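Local coordinates for uncharacterized protein (Staphylococcus saprophyticus subsp. saprophyticus, PDB 3Q6A) that is of unknown function but belongs to the AHA1 family and probably adopts the Bet v 1-like fold of Hsp90 ATPase activator homologues, at residues D[2-7]-D[91-96]. Residues are numbered along the deposited sequence; the frame is centred on the assembly and turned at random.
Sequences DIITKM and TTTEKD
Residues 3-7 of strand 3-9 run antiparallel to residues 91-94 of strand 87-94, and four backbone hydrogen bonds join them. Ile3 and Glu94 form one hydrogen-bonded pair, Thr5 and Thr92 the other. Thr5 N to Thr92 O and Thr92 N to Thr5 O both measure 2.8 Å and lie in the carbonyl planes, whereas the two donors at the Ile3 pair sit above theirs.

The face bearing Ile3, Thr5, Thr92 and Glu94 is the buried side, closed by helix 102-125. Thr92 holds OG1 between its backbone N and carbonyl carbon (chi1 54°), which lays that hydroxyl 3.4 Å from Thr5 CB. A water bridges the two threonine hydroxyls, 2.8 Å from Thr5 OG1 and 2.9 Å from Thr92 OG1, and donates to Ile3 O.

On the other face Thr91 and Thr93 are buried beneath Ile4 and Lys6, whose outer parts are open to solvent. Ile4 CG2 rests 3.7 Å from Thr91 CG2 while its CG1 lies alongside Thr93 OG1, and extended Lys6 runs its methylenes past Thr91. Where the strand pairing ends, Asp2 OD2 crosses the Lys95 chain at CG (3.0 Å); Lys95 NZ stays 5.0 Å from Asp2 OD2, so opposite charges are near but not in contact. Asp96 N reaches Asp2 OD1 weakly.

An N-terminal edge strand beside 87-94, with a long C-terminal helix across the sheet, is consistent with the helix-grip (Bet v 1-like) fold. Strand 75-84 continues the sheet beyond 87-94, while helix 102-125 gives Lys109 to Thr5 OG1 and Trp112 to Glu94 OE1. Glu110 of the second subunit also packs on Thr5.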
ATOM      1  N   ASP D   2      10.484   1.793  15.499  1.00 43.42           N
ATOM      2  CA  ASP D   2       9.090   2.191  15.478  1.00 40.44           C
ATOM      3  C   ASP D   2       8.720   2.262  14.009  1.00 33.89           C
ATOM      4  O   ASP D   2       9.404   2.913  13.224  1.00 41.92           O
ATOM      5  CB  ASP D   2       8.908   3.557  16.139  1.00 42.80           C
ATOM      6  CG  ASP D   2       8.987   3.487  17.652  1.00 53.56           C
ATOM      7  OD1 ASP D   2       9.794   2.685  18.167  1.00 51.17           O
ATOM      8  OD2 ASP D   2       8.248   4.237  18.325  1.00 50.28           O
ATOM      9  N   ILE D   3       7.661   1.562  13.626  1.00 28.44           N
ATOM     10  CA  ILE D   3       7.222   1.573  12.242  1.00 22.11           C
ATOM     11  C   ILE D   3       6.263   2.742  12.076  1.00 20.74           C
ATOM     12  O   ILE D   3       5.134   2.710  12.559  1.00 24.19           O
ATOM     13  CB  ILE D   3       6.511   0.257  11.870  1.00 23.71           C
ATOM     14  CG1 ILE D   3       7.412  -0.928  12.231  1.00 26.57           C
ATOM     15  CG2 ILE D   3       6.182   0.242  10.387  1.00 26.94           C
ATOM     16  CD1 ILE D   3       6.787  -2.284  11.963  1.00 26.31           C
ATOM     17  N   ILE D   4       6.730   3.775  11.387  1.00 20.09           N
ATOM     18  CA  ILE D   4       5.935   4.972  11.154  1.00 24.22           C
ATOM     19  C   ILE D   4       5.588   5.089   9.670  1.00 19.38           C
ATOM     20  O   ILE D   4       6.474   5.057   8.807  1.00 21.14           O
ATOM     21  CB  ILE D   4       6.713   6.237  11.606  1.00 23.27           C
ATOM     22  CG1 ILE D   4       7.090   6.110  13.085  1.00 30.50           C
ATOM     23  CG2 ILE D   4       5.858   7.484  11.403  1.00 26.10           C
ATOM     24  CD1 ILE D   4       8.039   7.184  13.576  1.00 31.31           C
ATOM     25  N   THR D   5       4.298   5.197   9.374  1.00 19.88           N
ATOM     26  CA  THR D   5       3.849   5.323   7.996  1.00 17.77           C
ATOM     27  C   THR D   5       2.951   6.546   7.841  1.00 20.70           C
ATOM     28  O   THR D   5       2.106   6.814   8.685  1.00 20.18           O
ATOM     29  CB  THR D   5       3.074   4.060   7.556  1.00 23.42           C
ATOM     30  OG1 THR D   5       3.857   2.901   7.865  1.00 22.92           O
ATOM     31  CG2 THR D   5       2.817   4.091   6.068  1.00 25.03           C
ATOM     32  N   LYS D   6       3.140   7.293   6.760  1.00 17.18           N
ATOM     33  CA  LYS D   6       2.331   8.484   6.522  1.00 20.83           C
ATOM     34  C   LYS D   6       1.626   8.375   5.186  1.00 24.97           C
ATOM     35  O   LYS D   6       2.220   7.920   4.207  1.00 24.64           O
ATOM     36  CB  LYS D   6       3.212   9.737   6.543  1.00 23.74           C
ATOM     37  CG  LYS D   6       3.796  10.064   7.909  1.00 28.30           C
ATOM     38  CD  LYS D   6       4.618  11.346   7.888  1.00 30.27           C
ATOM     39  CE  LYS D   6       5.082  11.703   9.292  1.00 38.32           C
ATOM     40  NZ  LYS D   6       5.875  12.964   9.335  1.00 53.67           N
HETATM   41  N   MSE D   7       0.355   8.768   5.150  1.00 20.18           N
HETATM   42  CA  MSE D   7      -0.432   8.707   3.919  1.00 21.32           C
HETATM   43  C   MSE D   7      -1.307   9.946   3.766  1.00 22.71           C
HETATM   44  O   MSE D   7      -2.046  10.311   4.674  1.00 20.52           O
HETATM   45  CB  MSE D   7      -1.339   7.477   3.913  1.00 25.47           C
HETATM   46  CG  MSE D   7      -2.172   7.324   2.631  1.00 21.02           C
HETATM   47 SE   MSE D   7      -1.177   6.864   1.170  1.00 14.05          SE
HETATM   48  CE  MSE D   7      -0.819   5.067   1.573  1.00 20.00           C
ATOM     49  N   THR D  91      -0.818   9.508  10.094  1.00 22.54           N
ATOM     50  CA  THR D  91       0.454   8.948  10.475  1.00 23.85           C
ATOM     51  C   THR D  91       0.213   7.792  11.417  1.00 29.74           C
ATOM     52  O   THR D  91      -0.286   7.996  12.520  1.00 24.63           O
ATOM     53  CB  THR D  91       1.331   9.980  11.194  1.00 27.39           C
ATOM     54  OG1 THR D  91       1.495  11.129  10.355  1.00 25.88           O
ATOM     55  CG2 THR D  91       2.701   9.395  11.495  1.00 24.81           C
ATOM     56  N   THR D  92       0.541   6.579  10.975  1.00 25.89           N
ATOM     57  CA  THR D  92       0.378   5.414  11.842  1.00 22.19           C
ATOM     58  C   THR D  92       1.744   5.110  12.450  1.00 17.87           C
ATOM     59  O   THR D  92       2.774   5.198  11.782  1.00 19.05           O
ATOM     60  CB  THR D  92      -0.140   4.159  11.071  1.00 20.31           C
ATOM     61  OG1 THR D  92       0.715   3.891   9.954  1.00 24.91           O
ATOM     62  CG2 THR D  92      -1.566   4.364  10.585  1.00 17.90           C
ATOM     63  N   THR D  93       1.750   4.777  13.737  1.00 24.23           N
ATOM     64  CA  THR D  93       2.983   4.444  14.425  1.00 22.57           C
ATOM     65  C   THR D  93       2.771   3.194  15.274  1.00 26.94           C
ATOM     66  O   THR D  93       1.874   3.150  16.122  1.00 25.32           O
ATOM     67  CB  THR D  93       3.451   5.582  15.354  1.00 29.99           C
ATOM     68  OG1 THR D  93       3.758   6.747  14.578  1.00 33.01           O
ATOM     69  CG2 THR D  93       4.694   5.156  16.112  1.00 26.70           C
ATOM     70  N   GLU D  94       3.569   2.166  15.011  1.00 21.18           N
ATOM     71  CA  GLU D  94       3.490   0.925  15.791  1.00 26.67           C
ATOM     72  C   GLU D  94       4.885   0.805  16.385  1.00 22.59           C
ATOM     73  O   GLU D  94       5.865   0.571  15.680  1.00 30.67           O
ATOM     74  CB  GLU D  94       3.144  -0.277  14.904  1.00 23.82           C
ATOM     75  CG  GLU D  94       3.197  -1.595  15.674  1.00 29.68           C
ATOM     76  CD  GLU D  94       2.658  -2.782  14.894  1.00 26.37           C
ATOM     77  OE1 GLU D  94       2.727  -2.785  13.649  1.00 22.62           O
ATOM     78  OE2 GLU D  94       2.176  -3.731  15.544  1.00 36.21           O
ATOM     79  N   LYS D  95       4.956   0.984  17.697  1.00 22.57           N
ATOM     80  CA  LYS D  95       6.219   1.022  18.404  1.00 21.14           C
ATOM     81  C   LYS D  95       6.793  -0.255  18.969  1.00 25.81           C
ATOM     82  O   LYS D  95       6.089  -1.245  19.171  1.00 23.17           O
ATOM     83  CB  LYS D  95       6.110   2.027  19.553  1.00 21.40           C
ATOM     84  CG  LYS D  95       5.523   3.357  19.139  1.00 29.64           C
ATOM     85  CD  LYS D  95       5.318   4.264  20.338  1.00 32.32           C
ATOM     86  CE  LYS D  95       4.828   5.632  19.896  1.00 32.52           C
ATOM     87  NZ  LYS D  95       4.718   6.553  21.058  1.00 47.14           N
ATOM     88  N   ASP D  96       8.093  -0.162  19.239  1.00 28.59           N
ATOM     89  CA  ASP D  96       8.909  -1.200  19.847  1.00 40.11           C
ATOM     90  C   ASP D  96       9.146  -2.473  19.044  1.00 40.34           C
ATOM     91  O   ASP D  96       8.431  -3.465  19.191  1.00 45.74           O
ATOM     92  CB  ASP D  96       8.342  -1.530  21.233  1.00 41.53           C
ATOM     93  CG  ASP D  96       8.081  -0.275  22.070  1.00 49.02           C
ATOM     94  OD1 ASP D  96       8.966   0.607  22.126  1.00 45.02           O
ATOM     95  OD2 ASP D  96       6.991  -0.171  22.673  1.00 52.46           O
TER
HETATM   96  O   HOH W   1       3.022   2.276  10.510  1.00 23.05           O